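Local coordinates for protein Lys-gingipain W83 (Porphyromonas gingivalis, PDB 3KM5) that is a secreted lysine-specific cysteine protease, seen here as its K2 cleaved adhesin domain, a calcium-binding jelly roll of a type haemolytic in vitro, at residues 23-28 and 65-70; 53-58 and 158-163. All coordinates share one frame; numbering follows the deposited sequence.

Contact 1: residues 23-28 and 65-70. With CA (calcium ion), chain C.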
loop_
_atom_site.group_PDB
_atom_site.type_symbol
_atom_site.label_atom_id
_atom_site.label_comp_id
_atom_site.label_asym_id
_atom_site.label_seq_id
_atom_site.Cartn_x
_atom_site.Cartn_y
_atom_site.Cartn_z
ATOM N N THR A 23 2.408 -7.223 9.002
ATOM C CA THR A 23 1.101 -6.739 8.675
ATOM C C THR A 23 0.154 -7.005 9.835
ATOM O O THR A 23 0.366 -7.902 10.662
ATOM C CB THR A 23 0.518 -7.410 7.429
ATOM O OG1 THR A 23 0.300 -8.805 7.700
ATOM C CG2 THR A 23 1.412 -7.275 6.199
ATOM N N ILE A 24 -0.871 -6.172 9.882
ATOM C CA ILE A 24 -2.022 -6.342 10.777
ATOM C C ILE A 24 -3.320 -6.288 9.959
ATOM O O ILE A 24 -3.570 -5.328 9.192
ATOM C CB ILE A 24 -2.088 -5.279 11.895
ATOM C CG1 ILE A 24 -0.764 -5.174 12.653
ATOM C CG2 ILE A 24 -3.232 -5.616 12.883
ATOM C CD1 ILE A 24 -0.727 -4.007 13.653
ATOM N N ASP A 25 -4.132 -7.329 10.097
ATOM C CA ASP A 25 -5.510 -7.325 9.579
ATOM C C ASP A 25 -6.427 -6.819 10.692
ATOM O O ASP A 25 -7.065 -7.636 11.351
ATOM C CB ASP A 25 -5.875 -8.759 9.193
ATOM C CG ASP A 25 -7.332 -8.933 8.831
ATOM O OD1 ASP A 25 -7.955 -7.958 8.349
ATOM O OD2 ASP A 25 -7.857 -10.043 9.035
ATOM N N ALA A 26 -6.420 -5.525 10.994
ATOM C CA ALA A 26 -7.073 -5.053 12.198
ATOM C C ALA A 26 -8.592 -5.160 12.127
ATOM O O ALA A 26 -9.218 -5.366 13.174
ATOM C CB ALA A 26 -6.624 -3.620 12.485
ATOM N N ASP A 27 -9.199 -5.069 10.945
ATOM C CA ASP A 27 -10.658 -5.232 10.857
ATOM C C ASP A 27 -11.065 -6.695 11.034
ATOM O O ASP A 27 -12.226 -6.979 11.366
ATOM C CB ASP A 27 -11.182 -4.733 9.535
ATOM C CG ASP A 27 -10.480 -5.387 8.378
ATOM O OD1 ASP A 27 -9.289 -5.075 8.128
ATOM O OD2 ASP A 27 -11.069 -6.265 7.765
ATOM N N GLY A 28 -10.139 -7.635 10.779
ATOM C CA GLY A 28 -10.421 -9.051 11.019
ATOM C C GLY A 28 -11.077 -9.845 9.928
ATOM O O GLY A 28 -11.577 -10.940 10.202
ATOM N N PRO A 65 -11.749 -2.345 4.867
ATOM C CA PRO A 65 -10.439 -2.637 5.432
ATOM C C PRO A 65 -9.992 -1.765 6.597
ATOM O O PRO A 65 -10.410 -0.617 6.749
ATOM C CB PRO A 65 -9.496 -2.371 4.246
ATOM C CG PRO A 65 -10.243 -1.372 3.406
ATOM C CD PRO A 65 -11.634 -1.868 3.480
ATOM N N ASP A 66 -9.140 -2.341 7.416
ATOM C CA ASP A 66 -8.279 -1.615 8.346
ATOM C C ASP A 66 -6.979 -2.406 8.445
ATOM O O ASP A 66 -6.761 -3.188 9.380
ATOM C CB ASP A 66 -8.963 -1.382 9.699
ATOM C CG ASP A 66 -8.147 -0.462 10.612
ATOM O OD1 ASP A 66 -7.102 0.030 10.168
ATOM O OD2 ASP A 66 -8.486 -0.294 11.810
ATOM N N ASN A 67 -6.170 -2.240 7.406
ATOM C CA ASN A 67 -5.020 -3.080 7.172
ATOM C C ASN A 67 -3.741 -2.275 7.339
ATOM O O ASN A 67 -3.564 -1.220 6.713
ATOM C CB ASN A 67 -5.030 -3.652 5.739
ATOM C CG ASN A 67 -6.264 -4.446 5.409
ATOM O OD1 ASN A 67 -6.859 -5.065 6.278
ATOM N ND2 ASN A 67 -6.594 -4.506 4.120
ATOM N N TYR A 68 -2.837 -2.746 8.205
ATOM C CA TYR A 68 -1.532 -2.101 8.424
ATOM C C TYR A 68 -0.391 -2.860 7.760
ATOM O O TYR A 68 -0.267 -4.071 7.900
ATOM C CB TYR A 68 -1.224 -2.019 9.935
ATOM C CG TYR A 68 -2.110 -1.148 10.810
ATOM C CD1 TYR A 68 -1.593 -0.009 11.444
ATOM C CD2 TYR A 68 -3.380 -1.523 11.085
ATOM C CE1 TYR A 68 -2.359 0.752 12.290
ATOM C CE2 TYR A 68 -4.170 -0.749 11.944
ATOM C CZ TYR A 68 -3.640 0.366 12.531
ATOM O OH TYR A 68 -4.462 1.103 13.389
ATOM N N LEU A 69 0.448 -2.096 7.119
ATOM C CA LEU A 69 1.706 -2.573 6.544
ATOM C C LEU A 69 2.827 -1.848 7.293
ATOM O O LEU A 69 2.933 -0.622 7.195
ATOM C CB LEU A 69 1.748 -2.257 5.054
ATOM C CG LEU A 69 3.072 -2.547 4.334
ATOM C CD1 LEU A 69 3.292 -4.019 4.291
ATOM C CD2 LEU A 69 2.994 -2.026 2.949
ATOM N N ILE A 70 3.657 -2.594 8.015
ATOM C CA ILE A 70 4.620 -2.045 8.968
ATOM C C ILE A 70 6.068 -2.381 8.605
ATOM O O ILE A 70 6.433 -3.542 8.385
ATOM C CB ILE A 70 4.311 -2.563 10.405
ATOM C CG1 ILE A 70 2.872 -2.218 10.776
ATOM C CG2 ILE A 70 5.260 -1.984 11.459
ATOM C CD1 ILE A 70 2.334 -2.890 12.079
HETATM CA CA CA C . -8.591 -6.745 6.519
HETATM O O HOH W 1 -9.828 -5.753 4.658
#
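Ile-24 lies over one face of the Tyr-68 ring with its CD1, and Ala-26 CB sits at the ring edge, near its plane, 3.8 Å from Tyr-68 CE2. Ile-24 CD1 also reaches Ile-70 CD1, at 3.6 Å. Behind these side chains the backbones pair antiparallel. Ile-24 and Tyr-68 form a hydrogen-bonded pair: Ile-24 N gives to Tyr-68 O at 3.0 Å, and Tyr-68 N returns the bond to Ile-24 O. Strand 22-25 is an outermost strand of a five-stranded sheet of the jelly roll, and strand 66-70 is its neighbour. Where strand 22-25 runs out into a loop, the other sheet face carries a calcium site. Asp-25 OD1 binds the ion at 2.3 Å and Asn-67 OD1 at 2.4 Å. These two side chains lie side by side and point the same way, their carboxylate and amide planes 59° apart. Asp-27 grips the calcium with both oxygens, unequally: OD1 at 2.4 Å, OD2 at 2.8 Å. A water, Asp-29 and the carbonyl of Gln-31 complete the shell. Asp-27 OD1 also accepts Asp-66 N at 2.8 Å, from above the carboxylate plane, so one oxygen ties the ion to the backbone of segment 65-70. Asp-25 OD2 is held by the backbone N of Gly-30, and Asn-67 ND2 probably by Ser-55 OG.

Contact 2: residues 53-58 and 158-163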
loop_
_atom_site.group_PDB
_atom_site.type_symbol
_atom_site.label_atom_id
_atom_site.label_comp_id
_atom_site.label_asym_id
_atom_site.label_seq_id
_atom_site.Cartn_x
_atom_site.Cartn_y
_atom_site.Cartn_z
ATOM N N VAL A 53 3.059 -3.827 -3.571
ATOM C CA VAL A 53 2.232 -4.332 -2.464
ATOM C C VAL A 53 0.806 -3.743 -2.624
ATOM O O VAL A 53 0.651 -2.634 -3.167
ATOM C CB VAL A 53 2.872 -4.031 -1.097
ATOM C CG1 VAL A 53 2.749 -2.535 -0.730
ATOM C CG2 VAL A 53 2.336 -4.964 0.015
ATOM N N SER A 54 -0.211 -4.464 -2.149
ATOM C CA SER A 54 -1.614 -4.125 -2.469
ATOM C C SER A 54 -2.475 -4.360 -1.255
ATOM O O SER A 54 -2.198 -5.234 -0.443
ATOM C CB SER A 54 -2.117 -5.040 -3.594
ATOM O OG SER A 54 -2.234 -6.387 -3.138
ATOM N N SER A 55 -3.551 -3.581 -1.179
ATOM C CA SER A 55 -4.633 -3.800 -0.231
ATOM C C SER A 55 -5.958 -3.397 -0.922
ATOM O O SER A 55 -6.034 -2.412 -1.632
ATOM C CB SER A 55 -4.392 -2.990 1.051
ATOM O OG SER A 55 -5.487 -3.160 1.969
ATOM N N PHE A 56 -6.965 -4.215 -0.741
ATOM C CA PHE A 56 -8.231 -4.073 -1.463
ATOM C C PHE A 56 -9.394 -3.564 -0.585
ATOM O O PHE A 56 -9.570 -3.969 0.577
ATOM C CB PHE A 56 -8.608 -5.422 -2.110
ATOM C CG PHE A 56 -7.685 -5.800 -3.217
ATOM C CD1 PHE A 56 -7.998 -5.514 -4.527
ATOM C CD2 PHE A 56 -6.454 -6.369 -2.957
ATOM C CE1 PHE A 56 -7.153 -5.846 -5.542
ATOM C CE2 PHE A 56 -5.588 -6.710 -3.962
ATOM C CZ PHE A 56 -5.923 -6.429 -5.274
ATOM N N SER A 57 -10.241 -2.697 -1.149
ATOM C CA SER A 57 -11.567 -2.430 -0.576
ATOM C C SER A 57 -12.656 -3.088 -1.427
ATOM O O SER A 57 -13.835 -3.000 -1.041
ATOM C CB SER A 57 -11.824 -0.950 -0.409
ATOM O OG SER A 57 -11.882 -0.282 -1.636
ATOM N N TRP A 58 -12.290 -3.692 -2.559
ATOM C CA TRP A 58 -13.155 -4.620 -3.329
ATOM C C TRP A 58 -12.240 -5.657 -3.939
ATOM O O TRP A 58 -11.305 -5.303 -4.668
ATOM C CB TRP A 58 -13.931 -3.932 -4.463
ATOM C CG TRP A 58 -14.887 -4.889 -5.159
ATOM C CD1 TRP A 58 -16.201 -5.134 -4.820
ATOM C CD2 TRP A 58 -14.586 -5.764 -6.246
ATOM N NE1 TRP A 58 -16.732 -6.087 -5.659
ATOM C CE2 TRP A 58 -15.768 -6.497 -6.537
ATOM C CE3 TRP A 58 -13.443 -5.999 -7.016
ATOM C CZ2 TRP A 58 -15.828 -7.445 -7.566
ATOM C CZ3 TRP A 58 -13.503 -6.935 -8.039
ATOM C CH2 TRP A 58 -14.687 -7.653 -8.301
ATOM N N PHE A 158 1.795 1.919 6.708
ATOM C CA PHE A 158 0.774 2.373 5.766
ATOM C C PHE A 158 -0.505 1.648 6.153
ATOM O O PHE A 158 -0.538 0.408 6.302
ATOM C CB PHE A 158 1.180 2.029 4.325
ATOM C CG PHE A 158 2.378 2.741 3.873
ATOM C CD1 PHE A 158 2.259 3.909 3.121
ATOM C CD2 PHE A 158 3.635 2.252 4.144
ATOM C CE1 PHE A 158 3.380 4.603 2.697
ATOM C CE2 PHE A 158 4.762 2.931 3.720
ATOM C CZ PHE A 158 4.636 4.115 2.973
ATOM N N ARG A 159 -1.573 2.421 6.326
ATOM C CA ARG A 159 -2.830 1.912 6.856
ATOM C C ARG A 159 -3.919 2.200 5.848
ATOM O O ARG A 159 -4.219 3.357 5.589
ATOM C CB ARG A 159 -3.145 2.558 8.203
ATOM C CG ARG A 159 -4.386 1.983 8.877
ATOM C CD ARG A 159 -4.693 2.807 10.093
ATOM N NE ARG A 159 -5.903 2.398 10.791
ATOM C CZ ARG A 159 -6.452 3.054 11.809
ATOM N NH1 ARG A 159 -5.906 4.190 12.260
ATOM N NH2 ARG A 159 -7.549 2.575 12.366
ATOM N N HIS A 160 -4.493 1.159 5.257
ATOM C CA HIS A 160 -5.619 1.289 4.342
ATOM C C HIS A 160 -6.870 1.125 5.192
ATOM O O HIS A 160 -7.119 0.051 5.765
ATOM C CB HIS A 160 -5.517 0.199 3.242
ATOM C CG HIS A 160 -6.608 0.207 2.212
ATOM N ND1 HIS A 160 -6.954 -0.938 1.527
ATOM C CD2 HIS A 160 -7.380 1.208 1.699
ATOM C CE1 HIS A 160 -7.846 -0.639 0.600
ATOM N NE2 HIS A 160 -8.139 0.648 0.700
ATOM N N TYR A 161 -7.659 2.186 5.298
ATOM C CA TYR A 161 -8.772 2.182 6.227
ATOM C C TYR A 161 -9.730 3.288 5.902
ATOM O O TYR A 161 -9.467 4.100 5.036
ATOM C CB TYR A 161 -8.262 2.297 7.671
ATOM C CG TYR A 161 -7.999 3.686 8.210
ATOM C CD1 TYR A 161 -8.644 4.114 9.358
ATOM C CD2 TYR A 161 -7.102 4.555 7.606
ATOM C CE1 TYR A 161 -8.438 5.361 9.859
ATOM C CE2 TYR A 161 -6.880 5.786 8.121
ATOM C CZ TYR A 161 -7.553 6.199 9.245
ATOM O OH TYR A 161 -7.345 7.461 9.801
ATOM N N ASN A 162 -10.859 3.307 6.613
ATOM C CA ASN A 162 -11.822 4.413 6.476
ATOM C C ASN A 162 -12.361 4.539 5.049
ATOM O O ASN A 162 -12.559 5.652 4.557
ATOM C CB ASN A 162 -11.227 5.756 6.961
ATOM C CG ASN A 162 -11.477 6.031 8.409
ATOM O OD1 ASN A 162 -11.857 5.142 9.189
ATOM N ND2 ASN A 162 -11.265 7.285 8.798
ATOM N N CYS A 163 -12.623 3.400 4.399
ATOM C CA CYS A 163 -13.161 3.361 3.034
ATOM C C CYS A 163 -13.772 1.977 2.805
ATOM O O CYS A 163 -13.503 1.032 3.536
ATOM C CB CYS A 163 -12.107 3.672 1.960
ATOM S SG CYS A 163 -10.727 2.510 1.900
#
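Ser-55 and His-160 face each other with CA atoms 6.9 Å apart, and the CA 55-to-57 and CA 160-to-163 directions differ by 8°, without backbone hydrogen bonds between the segments. Side chains bridge the gap. The CB of His-160 points toward segment 53-58, and CG continues anti to the backbone N (chi1 -180°). Ser-55 OG meets the ring at the edge, in its plane, and hydrogen-bonds ND1 at 2.7 Å. Either atom could be the donor. Further round the edge, His-160 CE1 lies against the backbone, 3.5 Å from Phe-56 C and 3.6 Å from Ser-57 N. This is a buried contact in the jelly roll between its two antiparallel sheets: strand 51-56 belongs to one, strand 155-161 to the other. The polar ring is satisfied at both nitrogens, since NE2 hydrogen-bonds Asp-93. The same carboxylate oxygen, Asp-93 OD1, takes Ser-57 OG, which also accepts the backbone N of Leu-166. The two bonds at ND1 and NE2 would fix the rotation of the imidazole, and the nearby Asp-93 may favour a proton on NE2. Beyond the ring, Ser-57 CB packs loosely on Cys-163 SG, at 4.3 Å.

How the contacts relate
The centres of contact 1 and contact 2 lie about 8 Å apart. Strands 66-70 and 155-161 are neighbours in one sheet, and strand 51-56 precedes strand 66-70 in the chain. Two polar bonds join the contacts. Asp-66 OD1 forms a salt bridge with Arg-159 NE at 2.7 Å. Asn-67 ND2 probably hydrogen-bonds Ser-55 OG at 2.8 Å. Through Asn-67, the serine bound to His-160 becomes a second-shell partner of the calcium in contact 1; its OG lies 6.6 Å from that ion. Packing adds to this: Tyr-68 OH lies 3.2 Å from Arg-159 CZ, and Pro-65 CD lies 3.5 Å from Cys-163 O.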